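Local coordinates for possible adhesin (Caldicellulosiruptor kronotskyensis, PDB 4WA0), which probably mediates attachment of the bacterium to cellulose as a tapirin, of which this chain is the C-terminal beta-helix domain, at residues Ser30-Gly35 against Ile51-Met56. Sequence-based numbering, arbitrary orientation.
Sequences SVYSGG and ISKGEM
Two successive coils of the tapirin beta-helix meet here through parallel strands, with Tyr32 beside Ile51. The backbones join as a parallel ladder that runs on into the turn. Ile51 N donates to Val31 O at 2.8 Å, and Ser33 N donates to Ile51 O at 2.7 Å. Lys53 N then reaches Ser33 O at 3.0 Å.

Tyr32 and Ile51 point to the same side of the strand pair. Tyr32 CD2 touches Ile51 CG2 at 3.6 Å, with the two side chains crossing at a slant. Ile51 CG2, anti to the backbone N and beside the carbonyl carbon, is the branch that meets the ring. Phe13 of strand 10-14, in the coil before, stacks on the Tyr32 ring. Further out, Tyr32 OH lies 3.8 Å from Lys53 CD. A water links this hydroxyl to Lys53 NZ, which also donates to Ile222 O.

Ser33 and Ser52 point to the opposite side, and each makes an ST turn where its strand ends. Ser33 OG, which is also bonded to Gly16 O, accepts from Gly35 N. Ser52 OG, anti to its own backbone N (chi1 178°), accepts from Gly54 N at 3.2 Å. The same Ser52 OG gives its proton to the turn of the preceding coil, donating to Gly35 O at 2.9 Å from 25° out of the carbonyl plane.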
ATOM      1  N   SER A  30       0.138   5.742  -6.906  1.00 13.34           N
ATOM      2  CA  SER A  30      -0.631   4.955  -5.917  1.00 12.56           C
ATOM      3  C   SER A  30      -0.388   3.465  -6.129  1.00 12.47           C
ATOM      4  O   SER A  30       0.134   3.033  -7.183  1.00 12.55           O
ATOM      5  CB  SER A  30      -2.081   5.294  -6.066  1.00 14.05           C
ATOM      6  OG  SER A  30      -2.300   6.620  -5.601  1.00 15.60           O
ATOM      7  N   VAL A  31      -0.772   2.652  -5.148  1.00 11.74           N
ATOM      8  CA  VAL A  31      -0.632   1.201  -5.249  1.00 10.20           C
ATOM      9  C   VAL A  31      -2.039   0.620  -4.937  1.00 11.64           C
ATOM     10  O   VAL A  31      -2.676   1.000  -3.919  1.00 11.08           O
ATOM     11  CB  VAL A  31       0.349   0.653  -4.220  1.00 10.00           C
ATOM     12  CG1 VAL A  31       0.356  -0.863  -4.149  1.00 11.02           C
ATOM     13  CG2 VAL A  31       1.755   1.159  -4.483  1.00 10.57           C
ATOM     14  N   TYR A  32      -2.480  -0.340  -5.761  1.00  9.79           N
ATOM     15  CA  TYR A  32      -3.765  -0.973  -5.614  1.00 11.36           C
ATOM     16  C   TYR A  32      -3.744  -2.465  -5.810  1.00 11.93           C
ATOM     17  O   TYR A  32      -3.141  -2.941  -6.765  1.00 12.14           O
ATOM     18  CB  TYR A  32      -4.733  -0.374  -6.652  1.00 13.54           C
ATOM     19  CG  TYR A  32      -6.058  -1.111  -6.812  1.00 15.80           C
ATOM     20  CD1 TYR A  32      -6.205  -2.207  -7.675  1.00 15.17           C
ATOM     21  CD2 TYR A  32      -7.184  -0.693  -6.121  1.00 18.74           C
ATOM     22  CE1 TYR A  32      -7.426  -2.871  -7.801  1.00 17.64           C
ATOM     23  CE2 TYR A  32      -8.401  -1.400  -6.222  1.00 20.61           C
ATOM     24  CZ  TYR A  32      -8.505  -2.464  -7.063  1.00 18.16           C
ATOM     25  OH  TYR A  32      -9.737  -3.157  -7.183  1.00 23.01           O
ATOM     26  N   SER A  33      -4.429  -3.178  -4.921  1.00 11.35           N
ATOM     27  CA  SER A  33      -4.645  -4.626  -5.100  1.00 12.35           C
ATOM     28  C   SER A  33      -6.145  -4.909  -4.966  1.00 13.57           C
ATOM     29  O   SER A  33      -6.774  -4.487  -4.014  1.00 12.49           O
ATOM     30  CB  SER A  33      -3.940  -5.418  -4.087  1.00 12.72           C
ATOM     31  OG  SER A  33      -4.270  -6.781  -4.375  1.00 16.09           O
ATOM     32  N   GLY A  34      -6.703  -5.576  -5.943  1.00 14.76           N
ATOM     33  CA  GLY A  34      -8.132  -6.001  -5.895  1.00 16.50           C
ATOM     34  C   GLY A  34      -8.367  -7.230  -5.010  1.00 16.96           C
ATOM     35  O   GLY A  34      -9.486  -7.597  -4.739  1.00 18.67           O
ATOM     36  N   GLY A  35      -7.313  -7.862  -4.542  1.00 14.65           N
ATOM     37  CA  GLY A  35      -7.394  -8.922  -3.558  1.00 15.97           C
ATOM     38  C   GLY A  35      -6.478  -8.686  -2.403  1.00 14.59           C
ATOM     39  O   GLY A  35      -6.151  -7.481  -2.077  1.00 14.76           O
ATOM     40  N   ILE A  51      -4.231   0.817  -1.557  1.00 11.33           N
ATOM     41  CA  ILE A  51      -5.563   0.199  -1.500  1.00 11.80           C
ATOM     42  C   ILE A  51      -5.509  -1.288  -1.628  1.00 12.77           C
ATOM     43  O   ILE A  51      -4.984  -1.763  -2.645  1.00 12.24           O
ATOM     44  CB  ILE A  51      -6.482   0.794  -2.587  1.00 13.02           C
ATOM     45  CG1 ILE A  51      -6.556   2.287  -2.377  1.00 13.41           C
ATOM     46  CG2 ILE A  51      -7.881   0.137  -2.641  1.00 14.17           C
ATOM     47  CD1 ILE A  51      -7.068   3.058  -3.542  1.00 15.67           C
ATOM     48  N   SER A  52      -6.108  -1.967  -0.643  1.00 12.65           N
ATOM     49  CA  SER A  52      -6.360  -3.388  -0.744  1.00 12.85           C
ATOM     50  C   SER A  52      -7.829  -3.737  -0.561  1.00 14.57           C
ATOM     51  O   SER A  52      -8.411  -3.381   0.451  1.00 12.57           O
ATOM     52  CB  SER A  52      -5.580  -4.177   0.257  1.00 12.01           C
ATOM     53  OG  SER A  52      -5.896  -5.579   0.157  1.00 12.68           O
ATOM     54  N   LYS A  53      -8.405  -4.402  -1.545  1.00 15.13           N
ATOM     55  CA  LYS A  53      -9.804  -4.938  -1.440  1.00 16.08           C
ATOM     56  C   LYS A  53      -9.857  -6.318  -0.831  1.00 18.14           C
ATOM     57  O   LYS A  53     -10.779  -7.055  -0.992  1.00 25.08           O
ATOM     58  CB  LYS A  53     -10.506  -4.864  -2.770  1.00 17.82           C
ATOM     59  CG  LYS A  53     -10.662  -3.421  -3.256  1.00 19.67           C
ATOM     60  CD  LYS A  53     -11.966  -3.222  -4.051  1.00 25.46           C
ATOM     61  CE  LYS A  53     -12.386  -1.760  -4.175  1.00 25.76           C
ATOM     62  NZ  LYS A  53     -13.478  -1.641  -5.173  1.00 25.91           N
ATOM     63  N   GLY A  54      -8.917  -6.614   0.015  1.00 14.43           N
ATOM     64  CA  GLY A  54      -8.791  -7.879   0.726  1.00 14.67           C
ATOM     65  C   GLY A  54      -8.048  -7.641   2.016  1.00 12.51           C
ATOM     66  O   GLY A  54      -8.252  -6.573   2.636  1.00 11.57           O
ATOM     67  N   GLU A  55      -7.274  -8.621   2.456  1.00 12.84           N
ATOM     68  CA  GLU A  55      -6.471  -8.565   3.629  1.00 15.21           C
ATOM     69  C   GLU A  55      -5.195  -7.778   3.254  1.00 15.63           C
ATOM     70  O   GLU A  55      -4.749  -7.921   2.128  1.00 18.48           O
ATOM     71  CB  GLU A  55      -6.016  -9.962   3.978  1.00 15.56           C
ATOM     72  CG  GLU A  55      -7.125 -10.942   4.322  1.00 19.10           C
ATOM     73  CD  GLU A  55      -7.855 -10.660   5.598  1.00 21.38           C
ATOM     74  OE1 GLU A  55      -7.461  -9.781   6.389  1.00 21.04           O
ATOM     75  OE2 GLU A  55      -8.825 -11.409   5.855  1.00 26.80           O
HETATM   76  N   MSE A  56      -4.635  -6.973   4.159  1.00 13.07           N
HETATM   77  CA  MSE A  56      -3.296  -6.390   3.962  1.00 12.50           C
HETATM   78  C   MSE A  56      -2.443  -6.957   5.008  1.00 12.85           C
HETATM   79  O   MSE A  56      -2.801  -6.984   6.191  1.00 12.94           O
HETATM   80  CB  MSE A  56      -3.272  -4.879   4.099  1.00 12.54           C
HETATM   81  CG  MSE A  56      -1.901  -4.237   3.848  1.00 13.96           C
HETATM   82 SE   MSE A  56      -2.099  -2.282   3.656  1.00 17.03          SE
HETATM   83  CE  MSE A  56      -3.162  -1.905   2.124  1.00 20.45           C
TER
HETATM   84  O   HOH W   1     -12.329  -2.865  -7.716  1.00 32.47           O